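Long-range contacts in GTPase-activating protein GYP1 (Saccharomyces cerevisiae, PDB 1FKM), which accelerates GTP hydrolysis by the Ypt/Rab GTPases Ypt1 and Ypt7 by lending them a catalytic arginine and glutamine through its TBC domain, the part described here: residues 133-138 with 237-242; 199-204 with 228-233; 243-248 with 358-363; 255-260 with 325-330. One frame throughout, in Å; residues are numbered along the deposited sequence.

Contact 1. Residues 133-138 with 237-242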
# COMPACT_ATOMS: atom_id res chain seq x y z
N ILE A 133 5.87 1.72 -7.80
CA ILE A 133 6.43 1.12 -6.60
C ILE A 133 6.82 2.22 -5.62
O ILE A 133 6.83 2.02 -4.40
CB ILE A 133 7.68 0.27 -6.93
CG1 ILE A 133 7.30 -0.85 -7.90
CG2 ILE A 133 8.25 -0.32 -5.65
CD1 ILE A 133 6.25 -1.80 -7.36
N ASN A 134 7.13 3.40 -6.16
CA ASN A 134 7.50 4.54 -5.32
C ASN A 134 6.28 4.97 -4.51
O ASN A 134 6.41 5.51 -3.41
CB ASN A 134 8.01 5.70 -6.17
CG ASN A 134 7.02 6.15 -7.22
OD1 ASN A 134 6.50 5.35 -8.00
ND2 ASN A 134 6.75 7.45 -7.26
N ASP A 135 5.09 4.72 -5.04
CA ASP A 135 3.87 5.07 -4.32
C ASP A 135 3.58 4.01 -3.26
O ASP A 135 3.30 4.33 -2.11
CB ASP A 135 2.68 5.15 -5.28
CG ASP A 135 2.80 6.27 -6.28
OD1 ASP A 135 2.89 7.45 -5.86
OD2 ASP A 135 2.81 5.97 -7.50
N LEU A 136 3.67 2.74 -3.66
CA LEU A 136 3.37 1.63 -2.76
C LEU A 136 4.20 1.53 -1.50
O LEU A 136 3.74 1.00 -0.49
CB LEU A 136 3.47 0.29 -3.51
CG LEU A 136 2.42 0.06 -4.60
CD1 LEU A 136 2.61 -1.33 -5.19
CD2 LEU A 136 1.03 0.20 -4.01
N VAL A 137 5.43 2.03 -1.55
CA VAL A 137 6.30 1.97 -0.38
C VAL A 137 5.90 2.97 0.71
O VAL A 137 6.13 2.72 1.89
CB VAL A 137 7.79 2.22 -0.78
CG1 VAL A 137 7.99 3.68 -1.18
CG2 VAL A 137 8.72 1.86 0.38
N THR A 138 5.27 4.08 0.32
CA THR A 138 4.94 5.13 1.28
C THR A 138 3.98 4.84 2.44
O THR A 138 4.22 5.31 3.56
CB THR A 138 4.53 6.45 0.55
OG1 THR A 138 3.33 6.26 -0.21
CG2 THR A 138 5.64 6.87 -0.40
N MSE A 237 -4.91 0.19 -10.69
CA MSE A 237 -4.25 -1.09 -10.46
C MSE A 237 -2.77 -0.94 -10.09
O MSE A 237 -2.31 -1.56 -9.13
CB MSE A 237 -4.37 -1.97 -11.71
CG MSE A 237 -5.25 -3.18 -11.50
SE MSE A 237 -6.99 -2.73 -10.81
CE MSE A 237 -7.99 -2.74 -12.46
N ASN A 238 -2.05 -0.12 -10.85
CA ASN A 238 -0.63 0.09 -10.64
C ASN A 238 -0.26 0.62 -9.26
O ASN A 238 0.76 0.21 -8.69
CB ASN A 238 -0.09 1.04 -11.72
CG ASN A 238 1.43 0.99 -11.84
OD1 ASN A 238 2.01 -0.08 -11.96
ND2 ASN A 238 2.06 2.16 -11.84
N CYS A 239 -1.08 1.50 -8.70
CA CYS A 239 -0.80 2.08 -7.39
C CYS A 239 -1.82 1.65 -6.32
O CYS A 239 -1.92 2.27 -5.27
CB CYS A 239 -0.79 3.61 -7.49
SG CYS A 239 0.19 4.26 -8.86
N LEU A 240 -2.55 0.57 -6.60
CA LEU A 240 -3.56 0.07 -5.67
C LEU A 240 -4.49 1.17 -5.15
O LEU A 240 -4.72 1.29 -3.94
CB LEU A 240 -2.90 -0.66 -4.49
CG LEU A 240 -2.12 -1.94 -4.80
CD1 LEU A 240 -1.56 -2.52 -3.51
CD2 LEU A 240 -3.03 -2.96 -5.48
N LEU A 241 -5.03 1.96 -6.08
CA LEU A 241 -5.97 3.05 -5.75
C LEU A 241 -5.43 4.19 -4.91
O LEU A 241 -6.16 5.13 -4.58
CB LEU A 241 -7.22 2.48 -5.07
CG LEU A 241 -8.25 1.79 -5.98
CD1 LEU A 241 -9.36 1.17 -5.14
CD2 LEU A 241 -8.83 2.82 -6.94
N MSE A 242 -4.14 4.15 -4.57
CA MSE A 242 -3.56 5.21 -3.75
C MSE A 242 -3.70 6.61 -4.32
O MSE A 242 -3.85 7.58 -3.58
CB MSE A 242 -2.08 4.94 -3.51
CG MSE A 242 -1.79 3.87 -2.51
SE MSE A 242 0.11 3.86 -2.24
CE MSE A 242 0.30 5.66 -1.54
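Leu136 and Leu240 carry the apolar half of this contact. The CD2 methyl of Leu136 sits 3.8 Å from CD1 of Leu240, and the two side chains cross at about a right angle. The same methyl lies 3.8 Å from the carbonyl O of Cys239, the residue whose CA comes nearest to that of Leu136. Leu136 CD2 is also 4.2 Å from the selenium of Met242, a selenomethionine in this crystal.

Met242 makes the second set of contacts, with polar atoms. Its chain runs extended as far as SE and then bends (chi3 62°), which puts CE near Thr138, with CE 3.4 Å from Thr138 OG1. The selenium lies 3.2 Å from the carbonyl O of Asp135. That oxygen is already gripped twice from within its own helix, by the backbone N of Thr138 and by Thr138 OG1, whose 2.7 Å bond to Asp135 O lies in the carbonyl plane. At the end of the side chain, Asp135 OD2 comes to 3.4 Å from Cys239 SG and has a long, weak ion pair with Arg243.

The chain can turn here because helix 230-238 ends in a Schellman motif, with Leu240 at positive phi as its C-prime residue. The end of that helix also lies close to the catalytic apparatus: Asn238 ND2 bonds to the backbone O of the glutamine finger, Gln131, while its OD1 takes a bond from Gln197. Around this buried junction, helix 168-186 packs on Leu136 through Leu186, and helices 198-214 and 324-338 both touch Met237.

Contact 2. Residues 199-204 with 228-233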
# COMPACT_ATOMS: atom_id res chain seq x y z
N GLY A 199 0.59 -8.44 -15.33
CA GLY A 199 -0.35 -8.55 -14.23
C GLY A 199 -1.36 -7.42 -14.19
O GLY A 199 -2.53 -7.64 -13.86
N ILE A 200 -0.92 -6.21 -14.51
CA ILE A 200 -1.81 -5.06 -14.51
C ILE A 200 -2.80 -5.15 -15.68
O ILE A 200 -3.99 -4.87 -15.51
CB ILE A 200 -1.04 -3.73 -14.64
CG1 ILE A 200 -0.07 -3.56 -13.46
CG2 ILE A 200 -2.03 -2.56 -14.71
CD1 ILE A 200 -0.72 -3.59 -12.10
N LEU A 201 -2.30 -5.53 -16.85
CA LEU A 201 -3.17 -5.66 -18.02
C LEU A 201 -4.25 -6.71 -17.76
O LEU A 201 -5.40 -6.56 -18.18
CB LEU A 201 -2.36 -6.03 -19.27
CG LEU A 201 -1.40 -4.94 -19.77
CD1 LEU A 201 -0.59 -5.44 -20.97
CD2 LEU A 201 -2.21 -3.70 -20.16
N ARG A 202 -3.87 -7.78 -17.06
CA ARG A 202 -4.82 -8.85 -16.74
C ARG A 202 -5.86 -8.33 -15.74
O ARG A 202 -7.03 -8.67 -15.81
CB ARG A 202 -4.07 -10.04 -16.14
CG ARG A 202 -4.95 -11.25 -15.86
CD ARG A 202 -4.12 -12.40 -15.30
NE ARG A 202 -3.50 -12.06 -14.02
CZ ARG A 202 -2.19 -11.98 -13.82
NH1 ARG A 202 -1.34 -12.21 -14.81
NH2 ARG A 202 -1.73 -11.66 -12.62
N GLN A 203 -5.41 -7.51 -14.79
CA GLN A 203 -6.29 -6.92 -13.78
C GLN A 203 -7.32 -6.00 -14.44
O GLN A 203 -8.51 -6.03 -14.11
CB GLN A 203 -5.48 -6.11 -12.78
CG GLN A 203 -4.76 -6.93 -11.73
CD GLN A 203 -5.71 -7.53 -10.72
OE1 GLN A 203 -6.37 -8.54 -10.99
NE2 GLN A 203 -5.79 -6.92 -9.54
N VAL A 204 -6.86 -5.17 -15.37
CA VAL A 204 -7.74 -4.24 -16.06
C VAL A 204 -8.76 -5.02 -16.89
O VAL A 204 -9.93 -4.64 -16.95
CB VAL A 204 -6.93 -3.28 -16.97
CG1 VAL A 204 -7.87 -2.43 -17.81
CG2 VAL A 204 -6.06 -2.38 -16.10
N GLU A 228 -11.92 3.54 -22.60
CA GLU A 228 -11.24 2.27 -22.41
C GLU A 228 -10.85 2.15 -20.94
O GLU A 228 -10.34 3.09 -20.37
CB GLU A 228 -9.99 2.21 -23.29
CG GLU A 228 -10.25 2.47 -24.76
CD GLU A 228 -9.00 2.34 -25.61
OE1 GLU A 228 -7.94 1.96 -25.08
OE2 GLU A 228 -9.08 2.61 -26.83
N PHE A 229 -11.10 1.00 -20.33
CA PHE A 229 -10.76 0.84 -18.92
C PHE A 229 -9.31 1.20 -18.61
O PHE A 229 -9.02 1.76 -17.56
CB PHE A 229 -11.08 -0.58 -18.45
CG PHE A 229 -12.54 -0.79 -18.14
CD1 PHE A 229 -13.47 -0.90 -19.18
CD2 PHE A 229 -12.99 -0.84 -16.83
CE1 PHE A 229 -14.83 -1.05 -18.90
CE2 PHE A 229 -14.35 -0.99 -16.54
CZ PHE A 229 -15.27 -1.10 -17.58
N ILE A 230 -8.40 0.88 -19.52
CA ILE A 230 -6.99 1.19 -19.30
C ILE A 230 -6.75 2.69 -19.08
O ILE A 230 -5.85 3.07 -18.32
CB ILE A 230 -6.12 0.71 -20.50
CG1 ILE A 230 -4.64 0.74 -20.12
CG2 ILE A 230 -6.35 1.60 -21.71
CD1 ILE A 230 -4.24 -0.32 -19.12
N GLN A 231 -7.55 3.53 -19.71
CA GLN A 231 -7.38 4.98 -19.58
C GLN A 231 -7.54 5.55 -18.18
O GLN A 231 -7.11 6.67 -17.91
CB GLN A 231 -8.30 5.70 -20.56
CG GLN A 231 -7.98 5.34 -22.00
CD GLN A 231 -8.98 5.92 -22.98
OE1 GLN A 231 -10.19 5.81 -22.79
NE2 GLN A 231 -8.47 6.52 -24.05
N PHE A 232 -8.18 4.81 -17.28
CA PHE A 232 -8.33 5.29 -15.92
C PHE A 232 -7.95 4.23 -14.90
O PHE A 232 -7.46 4.54 -13.82
CB PHE A 232 -9.77 5.79 -15.68
CG PHE A 232 -10.82 4.71 -15.75
CD1 PHE A 232 -11.06 3.88 -14.67
CD2 PHE A 232 -11.57 4.54 -16.92
CE1 PHE A 232 -12.03 2.88 -14.73
CE2 PHE A 232 -12.54 3.55 -16.99
CZ PHE A 232 -12.78 2.72 -15.90
N ALA A 233 -8.13 2.96 -15.27
CA ALA A 233 -7.85 1.85 -14.37
C ALA A 233 -6.39 1.42 -14.26
O ALA A 233 -6.02 0.74 -13.30
CB ALA A 233 -8.71 0.65 -14.76
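Val204 meets Phe229, Ile230 and Ala233, and carries most of what passes between helix 198-214 and the start of helix 230-238. Its CB is directed at the other segment, and the two methyls divide the work. CG1, anti to the backbone N (chi1 173°), reaches the beginning of the partner segment: it lies 3.8 Å from CB of Phe229 and equally close to the backbone N of Ile230. CG2 points further along, to 4.1 Å from CD1 of Ile230 and 4.2 Å from CB of Ala233, so this branched tip spans one turn of the opposing chain.

Ile230 crosses Val204 at about a right angle, and its CD1 also meets Leu201, whose CD2 lies 4.1 Å away. This end of the contact is nearer solvent than Val204 itself. The ring of Phe229 continues away from Val204 and packs against Leu207 and Val211, further along helix 198-214, with Phe222 making an edge-to-face pair with it. Where the partner segment begins, the backbone N of Glu228 bonds to Gln231 OE1 at 2.9 Å; the N-H points almost straight at the oxygen, which it approaches from above the side-chain carbonyl plane.

Everything that crosses here is aliphatic side chain or backbone, at ordinary van der Waals distances. Such close helix-on-helix packing, through valine, leucine, isoleucine, alanine and the CB of a phenylalanine, is in keeping with the all-helical fold of the TBC domain.

Contact 3. Residues 243-248 with 358-363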
# COMPACT_ATOMS: atom_id res chain seq x y z
N ARG A 243 -3.64 6.73 -5.64
CA ARG A 243 -3.73 8.04 -6.28
C ARG A 243 -5.16 8.54 -6.38
O ARG A 243 -5.40 9.62 -6.93
CB ARG A 243 -3.10 7.97 -7.67
CG ARG A 243 -1.67 7.43 -7.66
CD ARG A 243 -0.70 8.44 -7.10
NE ARG A 243 -0.39 9.48 -8.08
CZ ARG A 243 0.27 9.27 -9.21
NH1 ARG A 243 0.70 8.05 -9.50
NH2 ARG A 243 0.49 10.26 -10.06
N GLU A 244 -6.10 7.78 -5.84
CA GLU A 244 -7.51 8.15 -5.89
C GLU A 244 -8.08 8.53 -4.52
O GLU A 244 -9.26 8.88 -4.42
CB GLU A 244 -8.35 6.99 -6.44
CG GLU A 244 -7.69 6.19 -7.55
CD GLU A 244 -7.18 7.05 -8.67
OE1 GLU A 244 -7.94 7.93 -9.13
OE2 GLU A 244 -6.03 6.85 -9.10
N PHE A 245 -7.26 8.44 -3.48
CA PHE A 245 -7.71 8.74 -2.12
C PHE A 245 -6.66 9.52 -1.34
O PHE A 245 -5.50 9.59 -1.74
CB PHE A 245 -7.99 7.45 -1.34
CG PHE A 245 -9.08 6.60 -1.91
CD1 PHE A 245 -10.42 6.95 -1.74
CD2 PHE A 245 -8.78 5.44 -2.60
CE1 PHE A 245 -11.44 6.14 -2.23
CE2 PHE A 245 -9.79 4.62 -3.10
CZ PHE A 245 -11.13 4.98 -2.91
N GLN A 246 -7.09 10.09 -0.21
CA GLN A 246 -6.19 10.82 0.68
C GLN A 246 -5.41 9.73 1.42
O GLN A 246 -5.91 8.63 1.60
CB GLN A 246 -6.99 11.64 1.69
CG GLN A 246 -7.83 12.75 1.07
CD GLN A 246 -6.99 13.74 0.30
OE1 GLN A 246 -6.05 14.32 0.84
NE2 GLN A 246 -7.33 13.94 -0.97
N MSE A 247 -4.18 10.04 1.85
CA MSE A 247 -3.37 9.04 2.55
C MSE A 247 -4.04 8.43 3.78
O MSE A 247 -3.86 7.25 4.05
CB MSE A 247 -2.02 9.64 2.97
CG MSE A 247 -0.87 9.15 2.11
SE MSE A 247 -0.45 7.27 2.40
CE MSE A 247 1.47 7.45 2.58
N GLY A 248 -4.80 9.23 4.53
CA GLY A 248 -5.48 8.69 5.69
C GLY A 248 -6.44 7.59 5.29
O GLY A 248 -6.59 6.57 5.97
N PRO A 358 -11.50 11.46 -8.73
CA PRO A 358 -12.73 11.15 -8.00
C PRO A 358 -12.91 12.05 -6.78
O PRO A 358 -11.94 12.41 -6.12
CB PRO A 358 -12.54 9.69 -7.59
CG PRO A 358 -11.57 9.16 -8.59
CD PRO A 358 -10.60 10.29 -8.75
N PRO A 359 -14.17 12.42 -6.46
CA PRO A 359 -14.48 13.28 -5.32
C PRO A 359 -14.45 12.50 -4.00
O PRO A 359 -15.49 12.29 -3.37
CB PRO A 359 -15.87 13.80 -5.66
CG PRO A 359 -16.49 12.60 -6.34
CD PRO A 359 -15.38 12.14 -7.26
N THR A 360 -13.26 12.09 -3.59
CA THR A 360 -13.08 11.30 -2.37
C THR A 360 -12.35 12.09 -1.28
O THR A 360 -12.00 11.54 -0.24
CB THR A 360 -12.25 10.05 -2.66
OG1 THR A 360 -10.95 10.45 -3.13
CG2 THR A 360 -12.92 9.20 -3.73
N LYS A 361 -12.13 13.37 -1.55
CA LYS A 361 -11.42 14.24 -0.62
C LYS A 361 -11.97 14.22 0.81
O LYS A 361 -11.20 14.20 1.77
CB LYS A 361 -11.45 15.68 -1.16
CG LYS A 361 -10.63 16.67 -0.36
CD LYS A 361 -10.52 18.00 -1.09
CE LYS A 361 -9.67 17.90 -2.36
NZ LYS A 361 -10.27 17.00 -3.40
N ASP A 362 -13.29 14.22 0.94
CA ASP A 362 -13.91 14.23 2.25
C ASP A 362 -14.46 12.89 2.72
O ASP A 362 -15.29 12.84 3.63
CB ASP A 362 -15.03 15.28 2.29
CG ASP A 362 -14.51 16.69 2.07
OD1 ASP A 362 -13.56 17.09 2.77
OD2 ASP A 362 -15.06 17.39 1.20
N TRP A 363 -14.01 11.80 2.10
CA TRP A 363 -14.48 10.48 2.51
C TRP A 363 -14.10 10.22 3.97
O TRP A 363 -13.02 10.60 4.42
CB TRP A 363 -13.88 9.39 1.62
CG TRP A 363 -14.73 9.03 0.44
CD1 TRP A 363 -15.51 9.87 -0.30
CD2 TRP A 363 -14.85 7.73 -0.17
NE1 TRP A 363 -16.11 9.18 -1.32
CE2 TRP A 363 -15.72 7.87 -1.27
CE3 TRP A 363 -14.30 6.47 0.11
CZ2 TRP A 363 -16.06 6.79 -2.09
CZ3 TRP A 363 -14.63 5.40 -0.71
CH2 TRP A 363 -15.51 5.57 -1.80
O HOH W 1 -9.92 9.79 0.55
O HOH W 2 -9.03 12.44 -2.75
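Phe245, Glu244 and Gln246 face Thr360 and its neighbours, and of these Phe245 loses the most surface. Its CE1 lies over one face of the Trp363 indole, 3.6 Å from CZ3 and displaced toward the rim, with the ring planes inclined at 51°. CG2 of Thr360 lies over that indole as well, so Phe245 and Thr360 both rest on Trp363. Phe335 of helix 324-338 meets the phenyl ring too.

Glu244 contributes its backbone O and its carboxylate. Thr360 OG1 donates a short bond of 2.6 Å to Glu244 O, arriving tilted 19° from the carbonyl plane. The hydroxyl sits between the backbone N and carbonyl carbon of its own residue (chi1 61°), which leaves CG2 for the aromatic side. The Glu244 carboxylate has its main partner elsewhere, in a salt bridge with Arg235, although OE1 also touches CD of Pro358 at 3.6 Å.

The loop holding Thr360 joins helix 348-355 to helix 365-382 and folds as an inverse gamma turn centred on Pro359, followed by a type I turn from Thr360 to Trp363. It packs against the link leading into helix 247-261, where Gln246 is the N-cap residue.

An alanine at Thr360 would probably leave Glu244 O without its hydroxyl donor, cost one water a partner and open a small gap beside Phe245.

Two waters complete the seam. One accepts from Gln246 N and donates to Thr360 O; the other accepts from Gln246 NE2 and donates 2.8 Å to Thr360 OG1, while Gln246 CG lies against Lys361 O.

Contact 4. Residues 255-260 with 325-330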
# COMPACT_ATOMS: atom_id res chain seq x y z
N ASP A 255 -5.53 -1.62 6.28
CA ASP A 255 -5.79 -2.47 7.46
C ASP A 255 -6.60 -3.67 6.95
O ASP A 255 -6.35 -4.82 7.32
CB ASP A 255 -6.67 -1.78 8.51
CG ASP A 255 -6.01 -0.59 9.18
OD1 ASP A 255 -4.77 -0.46 9.15
OD2 ASP A 255 -6.76 0.22 9.77
N THR A 256 -7.58 -3.37 6.10
CA THR A 256 -8.45 -4.40 5.55
C THR A 256 -7.77 -5.23 4.48
O THR A 256 -7.94 -6.45 4.45
CB THR A 256 -9.76 -3.78 5.00
OG1 THR A 256 -10.45 -3.11 6.06
CG2 THR A 256 -10.67 -4.88 4.42
N TYR A 257 -7.01 -4.59 3.59
CA TYR A 257 -6.31 -5.35 2.56
C TYR A 257 -5.36 -6.36 3.21
O TYR A 257 -5.33 -7.52 2.81
CB TYR A 257 -5.50 -4.42 1.66
CG TYR A 257 -6.27 -3.89 0.47
CD1 TYR A 257 -7.48 -3.23 0.63
CD2 TYR A 257 -5.75 -4.02 -0.82
CE1 TYR A 257 -8.17 -2.70 -0.46
CE2 TYR A 257 -6.43 -3.50 -1.92
CZ TYR A 257 -7.63 -2.84 -1.74
OH TYR A 257 -8.27 -2.30 -2.83
N LEU A 258 -4.61 -5.92 4.22
CA LEU A 258 -3.66 -6.82 4.89
C LEU A 258 -4.37 -7.92 5.69
O LEU A 258 -3.87 -9.03 5.79
CB LEU A 258 -2.73 -6.01 5.81
CG LEU A 258 -1.78 -5.03 5.12
CD1 LEU A 258 -1.03 -4.21 6.16
CD2 LEU A 258 -0.80 -5.79 4.24
N SER A 259 -5.53 -7.60 6.25
CA SER A 259 -6.29 -8.58 7.02
C SER A 259 -6.92 -9.61 6.09
O SER A 259 -6.93 -10.81 6.37
CB SER A 259 -7.41 -7.91 7.83
OG SER A 259 -6.90 -6.99 8.78
N GLU A 260 -7.46 -9.13 4.97
CA GLU A 260 -8.13 -9.98 3.99
C GLU A 260 -7.18 -10.92 3.25
O GLU A 260 -7.52 -12.06 2.97
CB GLU A 260 -8.89 -9.11 2.98
CG GLU A 260 -9.57 -9.84 1.82
CD GLU A 260 -10.61 -10.85 2.27
OE1 GLU A 260 -11.15 -10.70 3.39
OE2 GLU A 260 -10.91 -11.78 1.49
N ASN A 325 -4.63 -9.33 -5.69
CA ASN A 325 -5.16 -8.90 -6.99
C ASN A 325 -6.67 -9.10 -7.09
O ASN A 325 -7.40 -8.23 -7.56
CB ASN A 325 -4.46 -9.66 -8.12
CG ASN A 325 -3.26 -8.92 -8.68
OD1 ASN A 325 -2.46 -9.48 -9.44
ND2 ASN A 325 -3.13 -7.65 -8.32
N GLU A 326 -7.14 -10.26 -6.65
CA GLU A 326 -8.56 -10.59 -6.69
C GLU A 326 -9.38 -9.59 -5.88
O GLU A 326 -10.31 -8.98 -6.40
CB GLU A 326 -8.79 -12.00 -6.16
CG GLU A 326 -10.25 -12.41 -6.08
CD GLU A 326 -10.43 -13.79 -5.47
OE1 GLU A 326 -9.42 -14.47 -5.20
OE2 GLU A 326 -11.60 -14.20 -5.26
N PHE A 327 -9.04 -9.43 -4.60
CA PHE A 327 -9.79 -8.50 -3.76
C PHE A 327 -9.74 -7.08 -4.31
O PHE A 327 -10.75 -6.36 -4.28
CB PHE A 327 -9.24 -8.51 -2.33
CG PHE A 327 -10.06 -7.69 -1.38
CD1 PHE A 327 -11.40 -7.99 -1.16
CD2 PHE A 327 -9.50 -6.60 -0.72
CE1 PHE A 327 -12.18 -7.21 -0.30
CE2 PHE A 327 -10.26 -5.81 0.15
CZ PHE A 327 -11.61 -6.12 0.36
N HIS A 328 -8.59 -6.67 -4.83
CA HIS A 328 -8.45 -5.32 -5.36
C HIS A 328 -9.37 -5.08 -6.55
O HIS A 328 -9.92 -3.99 -6.70
CB HIS A 328 -7.00 -5.02 -5.76
CG HIS A 328 -6.77 -3.59 -6.12
ND1 HIS A 328 -7.01 -2.56 -5.24
CD2 HIS A 328 -6.35 -3.01 -7.27
CE1 HIS A 328 -6.75 -1.40 -5.83
NE2 HIS A 328 -6.35 -1.65 -7.07
N VAL A 329 -9.53 -6.09 -7.39
CA VAL A 329 -10.40 -5.95 -8.56
C VAL A 329 -11.84 -5.69 -8.12
O VAL A 329 -12.54 -4.89 -8.72
CB VAL A 329 -10.37 -7.22 -9.45
CG1 VAL A 329 -11.47 -7.16 -10.49
CG2 VAL A 329 -9.01 -7.32 -10.14
N PHE A 330 -12.29 -6.37 -7.06
CA PHE A 330 -13.65 -6.14 -6.58
C PHE A 330 -13.81 -4.77 -5.93
O PHE A 330 -14.87 -4.15 -6.06
CB PHE A 330 -14.07 -7.26 -5.62
CG PHE A 330 -14.42 -8.54 -6.32
CD1 PHE A 330 -15.67 -8.70 -6.90
CD2 PHE A 330 -13.48 -9.56 -6.46
CE1 PHE A 330 -15.99 -9.85 -7.61
CE2 PHE A 330 -13.79 -10.72 -7.17
CZ PHE A 330 -15.05 -10.87 -7.75
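An aromatic cluster of Tyr257, Phe327 and His328 joins helix 247-261 to helix 324-338, whose segments run roughly antiparallel at 138° with axes 10.7 Å apart. Tyr257 is the link between the other two rings. One face of its ring receives the edge of Phe327 in a T-shaped pair, centroids 5.2 Å apart, with Phe327 CD2 over the centre of the tyrosine ring.

At its rim the tyrosine turns polar. Tyr257 OH and His328 ND1 share a hydrogen bond of 2.7 Å, made close to the plane of the imidazole, and either atom could be the donor. The other imidazole nitrogen, NE2, bonds to the backbone O of Trp236, so both ring nitrogens are held.

Phe327 is covered on one face by Glu260. Having CG anti to its backbone N (chi1 176°), Glu260 lays that methylene over the phenyl ring in a CH-pi contact, 4.0 Å from CG to the ring centroid. Its carboxylate is held by Trp31 and Gln379. At the far end of the phenyl ring, Thr256 CG2 lies 4.3 Å from Phe327 CZ.

A leucine in place of Tyr257 would probably leave His328 ND1 without its phenolic mate and Phe327 without an aromatic face for its edge.

One T-shaped pair and one tyrosine-histidine hydrogen bond, both made by Tyr257, give an aromatic helix-helix interface within the all-helical TBC fold.

In the fold
Contact 1 is the innermost, its centre about 6 Å from that of the chain, and the one nearest the arginine and glutamine fingers; contacts 2, 3 and 4 lie away from them. Contact 1 is buried throughout and contact 4 nearly so, with Glu260 partly exposed; contact 2 reaches solvent at one end, and contact 3 is partly exposed. Helix 230-238 serves contacts 1 and 2, and helix 247-261 serves contacts 3 and 4. His328 of contact 4 touches Met237 and Leu241 of contact 1, while Gln203 of contact 2 probably hydrogen-bonds to Asn325 O. Contact 2 joins apolar side chains, contact 1 sets selenium against carbonyl oxygen, contact 4 is aromatic, and contact 3 is bridged by waters.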